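Local coordinates for spindle assembly abnormal protein 6 (Caenorhabditis elegans, PDB 3PYI) that acts as the central scaffold of the centriole cartwheel, its globular N-terminal domain linking coiled-coil homodimers into the inner ring that underlies nine-fold symmetry, at residues 49-54 with 88-93; 69-74 with 162-167; 133-138 with 146-151. The protein carries 1 engineered substitution. All blocks are in the same frame, centred on the assembly; numbering follows the deposited sequence. Where two conformers were deposited one is given.

Contact 1: 49-54 with 88-93; sequences GEKELK and DFDAFP
In the SAS-6 N-terminal domain, a beta-sandwich head with helices packed against its strands, Lys51 and Leu53 of strand 51-58 meet Phe89, Asp90, Phe92 and Pro93 in the turn and first residues of helix 92-100. A salt bridge lies at the outer side of this contact and an apolar cluster at the inner. Lys51 is extended throughout, with CG anti to the backbone N (chi1 178°), a conformation that carries its ammonium across to Asp90. There NZ lies 2.7 Å from OD1 of Asp90, on the anti side of the carboxylate and 17° out of its plane. Asp90 has a second conformation, so this bond may not be held all the time. A water adds a second link: it accepts from Lys51 NZ at 2.7 Å and donates to the carbonyl O of Asp90. A methionine in place of Lys51 would remove the ammonium, probably leaving the Asp90 carboxylate without this charge partner and breaking the water bridge.

The aliphatic part of Lys51 slides past Phe89 in the opposite direction, and the carbonyl O of Lys51 sits at the ring edge, 3.9 Å from Phe89 CE2. Leu53 CB approaches the same ring obliquely, 4.0 Å from Phe89 CE1. Both Leu53 methyls lie against CB and CG of Pro93, and CD2 alone also reaches Pro93 CD, at 3.9 Å. Phe92 meets Phe162 edge-to-face and packs on Ile156 of the second subunit. Leu53 CD2 reaches the Phe92 ring at its edge, in plane, 3.8 Å from Phe92 CD2.

Contact 2: 69-74 with 162-167; sequences ETLNNE and FSIKLH
Glu69 does most of the touching here, against Ile164, Leu166, His167 and the backbone of Lys165. Its CB lies 3.5 Å from Leu166 CD2 and 3.6 Å from the carbonyl O of Lys165. CG, the next atom out, passes the same carbonyl and stands 4.0 Å from Ile164 CG2, the two side chains crossing obliquely. A bend at chi2 (60°) then brings the carboxylate back beside its own strand. There OE1 accepts a hydrogen bond from the backbone N of Thr70 at 2.8 Å. The same oxygen is at the edge of the His167 ring, in its plane and 3.5 Å from CE1, with the carboxylate and ring planes 82° apart. OE2 is engaged in a salt bridge with Lys75, so both oxygens have a partner that limits rotation of the group. Farther along, Leu71 and Ile164 meet tip to tip, their CD1 atoms 4.2 Å apart.

No hydrogen bond joins the two segments: their strand axes come no closer than 7.0 Å and run 130° apart. The strands splay from Glu69, which lies near Leu166, and side chains meet side chains and the Lys165 carbonyl. Asn72, just before helix 73-83, caps it by accepting a hydrogen bond from the backbone N of Lys75 through OD1. Strands 66-71 and 160-168 are antiparallel neighbours in the sheet, flanked by 51-58 and 145-152 respectively.

Contact 3: 133-138 with 146-151; sequences TEINII and CSFELF
A beta hairpin brings strand 133-139 against strand 145-152, with Ile135 set opposite Leu150 and Ile137 opposite Phe148 in non-hydrogen-bonded pairs. Glu134 with Phe151, Asn136 with Glu149 and Ile138 with Ser147 form the hydrogen-bonded pairs, each with two backbone bonds; for example, Asn136 N to Glu149 O is 2.9 Å and Glu149 N to Asn136 O is 2.8 Å. The strand axes approach to 4.7 Å and run nearly antiparallel, at 170°.

Side chains alternate between the faces, as in any beta strand. In this beta-sandwich domain Ile135, Ile137, Phe148 and Leu150 share one face, and all four are buried. Ile135 divides its branches: CG1 meets Leu150 CD1 at 3.6 Å, whereas CG2 reaches Phe148 CE1 obliquely at 3.7 Å. Ile57 of strand 51-58 packs on Ile137 and Phe148 from this side. Leu150 CD1 is also pressed on Thr133 CG2 at 3.4 Å, tighter than usual for two carbons.

On the other face, Phe151 CE1 lies 3.7 Å from Asn136 CB, and Ile138 CD1 abuts the Glu149 carboxylate, 3.5 Å from OE1. Ser147 OG donates to Glu149 OE2, which also forms a weak, long ion pair with Lys160.

Reading from the N terminus, segment 49-54 opens contact 1 and 69-74 opens contact 2 before 88-93 returns to close contact 1, so these two cross along the chain. They also touch: strands 51-58 and 66-71 are sheet neighbours, with Leu53 O 2.7 Å from Leu71 N. Contact 3 opens and closes within the long excursion of contact 2, a local hairpin between 133-138 and 146-151. Only then does 162-167 close contact 2, and its strand pairs with 145-152, Ile164 O lying 2.8 Å from Phe148 N. Contact 1 thus ties the start of helix 92-100 to the sheet, while contact 2 joins strand 66-71 to strand 160-168, which pairs with the hairpin.

Contact 1: 49-54 with 88-93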
loop_
_atom_site.group_PDB
_atom_site.type_symbol
_atom_site.label_atom_id
_atom_site.label_comp_id
_atom_site.label_asym_id
_atom_site.label_seq_id
_atom_site.Cartn_x
_atom_site.Cartn_y
_atom_site.Cartn_z
ATOM N N GLY A 49 -1.482 -33.940 1.843
ATOM C CA GLY A 49 -2.191 -33.991 0.573
ATOM C C GLY A 49 -2.710 -32.636 0.094
ATOM O O GLY A 49 -3.238 -32.507 -1.008
ATOM N N GLU A 50 -2.548 -31.610 0.916
ATOM C CA GLU A 50 -3.073 -30.278 0.587
ATOM C C GLU A 50 -2.247 -29.565 -0.467
ATOM O O GLU A 50 -1.049 -29.818 -0.616
ATOM C CB GLU A 50 -3.127 -29.392 1.831
ATOM C CG GLU A 50 -4.180 -29.818 2.842
ATOM C CD GLU A 50 -4.441 -28.754 3.891
ATOM O OE1 GLU A 50 -3.739 -27.715 3.871
ATOM O OE2 GLU A 50 -5.348 -28.958 4.728
ATOM N N LYS A 51 -2.895 -28.660 -1.187
ATOM C CA LYS A 51 -2.233 -27.860 -2.194
ATOM C C LYS A 51 -1.261 -26.853 -1.556
ATOM O O LYS A 51 -1.588 -26.193 -0.567
ATOM C CB LYS A 51 -3.267 -27.115 -3.031
ATOM C CG LYS A 51 -2.679 -26.199 -4.099
ATOM C CD LYS A 51 -3.796 -25.405 -4.760
ATOM C CE LYS A 51 -3.287 -24.588 -5.918
ATOM N NZ LYS A 51 -4.399 -23.879 -6.606
ATOM N N GLU A 52 -0.068 -26.752 -2.135
ATOM C CA GLU A 52 0.942 -25.796 -1.687
ATOM C C GLU A 52 1.428 -24.978 -2.852
ATOM O O GLU A 52 1.573 -25.477 -3.968
ATOM C CB GLU A 52 2.159 -26.509 -1.088
ATOM C CG GLU A 52 1.986 -26.935 0.350
ATOM C CD GLU A 52 3.153 -27.764 0.848
ATOM O OE1 GLU A 52 3.929 -28.286 0.010
ATOM O OE2 GLU A 52 3.290 -27.904 2.080
ATOM N N LEU A 53 1.709 -23.716 -2.571
ATOM C CA LEU A 53 2.276 -22.817 -3.547
ATOM C C LEU A 53 3.741 -22.587 -3.157
ATOM O O LEU A 53 4.029 -22.158 -2.041
ATOM C CB LEU A 53 1.507 -21.501 -3.484
ATOM C CG LEU A 53 1.455 -20.595 -4.702
ATOM C CD1 LEU A 53 1.043 -21.401 -5.919
ATOM C CD2 LEU A 53 0.470 -19.456 -4.432
ATOM N N LYS A 54 4.668 -22.881 -4.059
ATOM C CA LYS A 54 6.089 -22.726 -3.741
ATOM C C LYS A 54 6.729 -21.585 -4.526
ATOM O O LYS A 54 6.625 -21.522 -5.757
ATOM C CB LYS A 54 6.867 -24.030 -3.980
ATOM C CG LYS A 54 8.310 -23.992 -3.457
ATOM C CD LYS A 54 9.007 -25.339 -3.599
ATOM C CE LYS A 54 10.289 -25.409 -2.771
ATOM N NZ LYS A 54 10.889 -26.781 -2.783
ATOM N N ASP A 88 -8.432 -14.828 -3.589
ATOM C CA ASP A 88 -8.327 -16.023 -2.772
ATOM C C ASP A 88 -7.058 -16.789 -3.119
ATOM O O ASP A 88 -6.380 -16.480 -4.104
ATOM C CB ASP A 88 -9.585 -16.906 -2.935
ATOM C CG ASP A 88 -9.859 -17.267 -4.383
ATOM O OD1 ASP A 88 -8.913 -17.693 -5.080
ATOM O OD2 ASP A 88 -11.017 -17.112 -4.830
ATOM N N PHE A 89 -6.752 -17.796 -2.307
ATOM C CA PHE A 89 -5.536 -18.586 -2.462
ATOM C C PHE A 89 -5.389 -19.151 -3.873
ATOM O O PHE A 89 -4.311 -19.093 -4.468
ATOM C CB PHE A 89 -5.531 -19.707 -1.422
ATOM C CG PHE A 89 -4.316 -20.587 -1.465
ATOM C CD1 PHE A 89 -3.035 -20.043 -1.415
ATOM C CD2 PHE A 89 -4.455 -21.966 -1.517
ATOM C CE1 PHE A 89 -1.909 -20.865 -1.439
ATOM C CE2 PHE A 89 -3.342 -22.797 -1.539
ATOM C CZ PHE A 89 -2.061 -22.243 -1.500
ATOM N N ASP A 90 -6.480 -19.682 -4.419
ATOM C CA ASP A 90 -6.407 -20.305 -5.733
ATOM C C ASP A 90 -6.183 -19.293 -6.854
ATOM O O ASP A 90 -5.526 -19.608 -7.838
ATOM C CB ASP A 90 -7.637 -21.166 -6.013
ATOM C CG ASP A 90 -7.643 -22.459 -5.213
ATOM O OD1 ASP A 90 -6.614 -23.164 -5.183
ATOM O OD2 ASP A 90 -8.690 -22.779 -4.615
ATOM N N ALA A 91 -6.703 -18.080 -6.701
ATOM C CA ALA A 91 -6.515 -17.054 -7.726
ATOM C C ALA A 91 -5.159 -16.322 -7.619
ATOM O O ALA A 91 -4.644 -15.813 -8.614
ATOM C CB ALA A 91 -7.684 -16.051 -7.693
ATOM N N PHE A 92 -4.605 -16.272 -6.410
ATOM C CA PHE A 92 -3.405 -15.479 -6.110
ATOM C C PHE A 92 -2.298 -15.631 -7.164
ATOM O O PHE A 92 -1.905 -14.654 -7.785
ATOM C CB PHE A 92 -2.912 -15.803 -4.685
ATOM C CG PHE A 92 -1.633 -15.083 -4.262
ATOM C CD1 PHE A 92 -1.587 -13.691 -4.120
ATOM C CD2 PHE A 92 -0.503 -15.818 -3.924
ATOM C CE1 PHE A 92 -0.425 -13.067 -3.690
ATOM C CE2 PHE A 92 0.661 -15.194 -3.505
ATOM C CZ PHE A 92 0.703 -13.818 -3.388
ATOM N N PRO A 93 -1.818 -16.864 -7.396
ATOM C CA PRO A 93 -0.718 -17.046 -8.346
ATOM C C PRO A 93 -1.083 -16.664 -9.778
ATOM O O PRO A 93 -0.271 -16.104 -10.498
ATOM C CB PRO A 93 -0.419 -18.551 -8.254
ATOM C CG PRO A 93 -1.688 -19.160 -7.778
ATOM C CD PRO A 93 -2.305 -18.143 -6.853
HETATM O O HOH W 1 -4.089 -21.786 -8.358
#

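Contact 2: 69-74 with 162-167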
loop_
_atom_site.group_PDB
_atom_site.type_symbol
_atom_site.label_atom_id
_atom_site.label_comp_id
_atom_site.label_asym_id
_atom_site.label_seq_id
_atom_site.Cartn_x
_atom_site.Cartn_y
_atom_site.Cartn_z
ATOM N N GLU A 69 9.995 -20.464 -0.220
ATOM C CA GLU A 69 8.955 -20.581 0.785
ATOM C C GLU A 69 7.792 -21.324 0.168
ATOM O O GLU A 69 7.524 -21.208 -1.038
ATOM C CB GLU A 69 8.492 -19.196 1.263
ATOM C CG GLU A 69 7.267 -19.211 2.204
ATOM C CD GLU A 69 7.499 -20.002 3.489
ATOM O OE1 GLU A 69 8.057 -21.123 3.429
ATOM O OE2 GLU A 69 7.107 -19.504 4.565
ATOM N N THR A 70 7.111 -22.114 0.985
ATOM C CA THR A 70 5.897 -22.765 0.531
ATOM C C THR A 70 4.720 -22.238 1.334
ATOM O O THR A 70 4.755 -22.176 2.567
ATOM C CB THR A 70 5.961 -24.308 0.638
ATOM O OG1 THR A 70 5.880 -24.700 2.014
ATOM C CG2 THR A 70 7.249 -24.839 0.022
ATOM N N LEU A 71 3.687 -21.823 0.613
ATOM C CA LEU A 71 2.455 -21.344 1.221
ATOM C C LEU A 71 1.308 -22.336 1.036
ATOM O O LEU A 71 0.997 -22.719 -0.092
ATOM C CB LEU A 71 2.026 -20.052 0.548
ATOM C CG LEU A 71 2.902 -18.818 0.636
ATOM C CD1 LEU A 71 2.249 -17.735 -0.181
ATOM C CD2 LEU A 71 3.057 -18.387 2.075
ATOM N N ASN A 72 0.657 -22.721 2.127
ATOM C CA ASN A 72 -0.617 -23.429 1.999
ATOM C C ASN A 72 -1.770 -22.447 2.236
ATOM O O ASN A 72 -1.545 -21.255 2.478
ATOM C CB ASN A 72 -0.693 -24.627 2.944
ATOM C CG ASN A 72 -0.698 -24.218 4.397
ATOM O OD1 ASN A 72 -0.787 -23.035 4.727
ATOM N ND2 ASN A 72 -0.614 -25.200 5.281
ATOM N N ASN A 73 -3.001 -22.932 2.163
ATOM C CA ASN A 73 -4.152 -22.047 2.290
ATOM C C ASN A 73 -4.128 -21.221 3.568
ATOM O O ASN A 73 -4.422 -20.026 3.545
ATOM C CB ASN A 73 -5.467 -22.813 2.156
ATOM C CG ASN A 73 -6.669 -21.889 2.113
ATOM O OD1 ASN A 73 -6.891 -21.180 1.127
ATOM N ND2 ASN A 73 -7.445 -21.880 3.192
ATOM N N GLU A 74 -3.749 -21.852 4.675
ATOM C CA GLU A 74 -3.691 -21.167 5.967
ATOM C C GLU A 74 -2.608 -20.090 6.019
ATOM O O GLU A 74 -2.854 -18.973 6.477
ATOM C CB GLU A 74 -3.469 -22.170 7.103
ATOM C CG GLU A 74 -4.601 -23.171 7.283
ATOM C CD GLU A 74 -4.652 -24.215 6.181
ATOM O OE1 GLU A 74 -3.625 -24.396 5.477
ATOM O OE2 GLU A 74 -5.718 -24.856 6.028
ATOM N N PHE A 162 2.844 -6.868 -1.460
ATOM C CA PHE A 162 3.048 -7.843 -0.401
ATOM C C PHE A 162 4.528 -8.153 -0.252
ATOM O O PHE A 162 5.338 -7.788 -1.104
ATOM C CB PHE A 162 2.236 -9.138 -0.663
ATOM C CG PHE A 162 2.708 -9.926 -1.860
ATOM C CD1 PHE A 162 2.023 -9.864 -3.057
ATOM C CD2 PHE A 162 3.839 -10.719 -1.788
ATOM C CE1 PHE A 162 2.459 -10.572 -4.163
ATOM C CE2 PHE A 162 4.281 -11.429 -2.892
ATOM C CZ PHE A 162 3.595 -11.359 -4.079
ATOM N N SER A 163 4.879 -8.794 0.856
ATOM C CA SER A 163 6.211 -9.359 1.004
ATOM C C SER A 163 6.092 -10.773 1.545
ATOM O O SER A 163 5.248 -11.057 2.400
ATOM C CB SER A 163 7.071 -8.511 1.939
ATOM O OG SER A 163 6.520 -8.503 3.237
ATOM N N ILE A 164 6.911 -11.669 1.012
ATOM C CA ILE A 164 6.977 -13.039 1.509
ATOM C C ILE A 164 8.392 -13.303 2.019
ATOM O O ILE A 164 9.367 -13.047 1.319
ATOM C CB ILE A 164 6.605 -14.060 0.418
ATOM C CG1 ILE A 164 5.202 -13.775 -0.130
ATOM C CG2 ILE A 164 6.641 -15.494 0.976
ATOM C CD1 ILE A 164 4.818 -14.652 -1.314
ATOM N N LYS A 165 8.496 -13.779 3.251
ATOM C CA LYS A 165 9.773 -14.165 3.799
ATOM C C LYS A 165 10.176 -15.528 3.237
ATOM O O LYS A 165 9.511 -16.527 3.479
ATOM C CB LYS A 165 9.696 -14.230 5.322
ATOM C CG LYS A 165 11.062 -14.341 5.998
ATOM C CD LYS A 165 10.917 -14.523 7.500
ATOM C CE LYS A 165 12.269 -14.526 8.198
ATOM N NZ LYS A 165 12.152 -14.839 9.654
ATOM N N LEU A 166 11.251 -15.554 2.458
ATOM C CA LEU A 166 11.799 -16.812 1.954
ATOM C C LEU A 166 12.996 -17.217 2.814
ATOM O O LEU A 166 13.698 -16.361 3.349
ATOM C CB LEU A 166 12.251 -16.659 0.499
ATOM C CG LEU A 166 11.309 -15.919 -0.445
ATOM C CD1 LEU A 166 11.961 -15.731 -1.803
ATOM C CD2 LEU A 166 9.989 -16.667 -0.577
ATOM N N HIS A 167 13.229 -18.520 2.948
ATOM C CA HIS A 167 14.358 -19.003 3.741
ATOM C C HIS A 167 15.401 -19.687 2.861
ATOM O O HIS A 167 15.078 -20.230 1.798
ATOM C CB HIS A 167 13.894 -19.957 4.849
ATOM C CG HIS A 167 13.127 -21.138 4.345
ATOM N ND1 HIS A 167 11.757 -21.121 4.171
ATOM C CD2 HIS A 167 13.538 -22.373 3.974
ATOM C CE1 HIS A 167 11.358 -22.295 3.716
ATOM N NE2 HIS A 167 12.419 -23.073 3.586
#

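Contact 3: 133-138 with 146-151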
loop_
_atom_site.group_PDB
_atom_site.type_symbol
_atom_site.label_atom_id
_atom_site.label_comp_id
_atom_site.label_asym_id
_atom_site.label_seq_id
_atom_site.Cartn_x
_atom_site.Cartn_y
_atom_site.Cartn_z
ATOM N N THR A 133 5.477 -2.827 -12.505
ATOM C CA THR A 133 5.729 -3.561 -11.272
ATOM C C THR A 133 7.214 -3.548 -10.934
ATOM O O THR A 133 8.059 -3.536 -11.825
ATOM C CB THR A 133 5.271 -5.028 -11.424
ATOM O OG1 THR A 133 3.877 -5.066 -11.740
ATOM C CG2 THR A 133 5.507 -5.815 -10.147
ATOM N N GLU A 134 7.531 -3.543 -9.648
ATOM C CA GLU A 134 8.925 -3.561 -9.221
ATOM C C GLU A 134 9.079 -4.645 -8.182
ATOM O O GLU A 134 8.176 -4.895 -7.378
ATOM C CB GLU A 134 9.366 -2.219 -8.624
ATOM C CG GLU A 134 9.491 -1.066 -9.609
ATOM C CD GLU A 134 9.723 0.271 -8.911
ATOM O OE1 GLU A 134 8.782 0.777 -8.261
ATOM O OE2 GLU A 134 10.844 0.814 -9.007
ATOM N N ILE A 135 10.232 -5.291 -8.208
ATOM C CA ILE A 135 10.538 -6.348 -7.266
ATOM C C ILE A 135 11.722 -5.954 -6.404
ATOM O O ILE A 135 12.761 -5.518 -6.895
ATOM C CB ILE A 135 10.863 -7.648 -8.000
ATOM C CG1 ILE A 135 9.658 -8.087 -8.834
ATOM C CG2 ILE A 135 11.270 -8.744 -7.015
ATOM C CD1 ILE A 135 9.962 -9.222 -9.766
ATOM N N ASN A 136 11.534 -6.098 -5.108
ATOM C CA ASN A 136 12.613 -5.865 -4.167
ATOM C C ASN A 136 12.925 -7.141 -3.422
ATOM O O ASN A 136 12.038 -7.876 -2.996
ATOM C CB ASN A 136 12.284 -4.753 -3.168
ATOM C CG ASN A 136 12.642 -3.376 -3.683
ATOM O OD1 ASN A 136 13.000 -3.202 -4.847
ATOM N ND2 ASN A 136 12.528 -2.382 -2.815
ATOM N N ILE A 137 14.210 -7.421 -3.295
ATOM C CA ILE A 137 14.645 -8.559 -2.509
ATOM C C ILE A 137 15.560 -8.066 -1.415
ATOM O O ILE A 137 16.576 -7.436 -1.678
ATOM C CB ILE A 137 15.341 -9.617 -3.351
ATOM C CG1 ILE A 137 14.319 -10.271 -4.290
ATOM C CG2 ILE A 137 15.949 -10.684 -2.443
ATOM C CD1 ILE A 137 14.936 -11.200 -5.305
ATOM N N ILE A 138 15.194 -8.336 -0.173
ATOM C CA ILE A 138 15.992 -7.843 0.942
ATOM C C ILE A 138 16.635 -8.994 1.696
ATOM O O ILE A 138 15.936 -9.844 2.252
ATOM C CB ILE A 138 15.131 -7.016 1.910
ATOM C CG1 ILE A 138 14.288 -6.004 1.123
ATOM C CG2 ILE A 138 16.023 -6.329 2.938
ATOM C CD1 ILE A 138 13.245 -5.281 1.953
ATOM N N CYS A 146 15.486 -13.994 3.126
ATOM C CA CYS A 146 15.273 -12.804 2.334
ATOM C C CYS A 146 13.783 -12.543 2.156
ATOM O O CYS A 146 12.972 -13.462 2.061
ATOM C CB CYS A 146 15.979 -12.886 0.981
ATOM S SG CYS A 146 15.094 -13.799 -0.264
ATOM N N SER A 147 13.436 -11.268 2.131
ATOM C CA SER A 147 12.066 -10.841 1.916
ATOM C C SER A 147 11.873 -10.587 0.425
ATOM O O SER A 147 12.600 -9.807 -0.182
ATOM C CB SER A 147 11.804 -9.568 2.727
ATOM O OG SER A 147 10.502 -9.062 2.486
ATOM N N PHE A 148 10.925 -11.285 -0.177
ATOM C CA PHE A 148 10.612 -11.078 -1.579
ATOM C C PHE A 148 9.424 -10.124 -1.632
ATOM O O PHE A 148 8.329 -10.483 -1.189
ATOM C CB PHE A 148 10.218 -12.413 -2.216
ATOM C CG PHE A 148 9.716 -12.286 -3.617
ATOM C CD1 PHE A 148 10.594 -12.278 -4.678
ATOM C CD2 PHE A 148 8.364 -12.173 -3.877
ATOM C CE1 PHE A 148 10.138 -12.160 -5.975
ATOM C CE2 PHE A 148 7.905 -12.057 -5.176
ATOM C CZ PHE A 148 8.801 -12.042 -6.225
ATOM N N GLU A 149 9.631 -8.924 -2.167
ATOM C CA GLU A 149 8.596 -7.882 -2.136
ATOM C C GLU A 149 8.149 -7.431 -3.513
ATOM O O GLU A 149 8.960 -7.231 -4.397
ATOM C CB GLU A 149 9.086 -6.679 -1.342
ATOM C CG GLU A 149 9.631 -7.063 0.019
ATOM C CD GLU A 149 9.852 -5.877 0.922
ATOM O OE1 GLU A 149 10.145 -4.779 0.403
ATOM O OE2 GLU A 149 9.747 -6.052 2.156
ATOM N N LEU A 150 6.841 -7.281 -3.688
ATOM C CA LEU A 150 6.296 -6.837 -4.959
ATOM C C LEU A 150 5.682 -5.434 -4.792
ATOM O O LEU A 150 4.983 -5.183 -3.821
ATOM C CB LEU A 150 5.229 -7.834 -5.409
ATOM C CG LEU A 150 4.919 -7.898 -6.898
ATOM C CD1 LEU A 150 6.202 -8.091 -7.687
ATOM C CD2 LEU A 150 3.957 -9.043 -7.162
ATOM N N PHE A 151 5.938 -4.542 -5.746
ATOM C CA PHE A 151 5.489 -3.153 -5.668
ATOM C C PHE A 151 4.757 -2.758 -6.932
ATOM O O PHE A 151 5.115 -3.193 -8.023
ATOM C CB PHE A 151 6.676 -2.196 -5.531
ATOM C CG PHE A 151 7.359 -2.241 -4.193
ATOM C CD1 PHE A 151 8.333 -3.196 -3.934
ATOM C CD2 PHE A 151 7.051 -1.313 -3.205
ATOM C CE1 PHE A 151 8.973 -3.240 -2.697
ATOM C CE2 PHE A 151 7.697 -1.337 -1.976
ATOM C CZ PHE A 151 8.661 -2.313 -1.719
#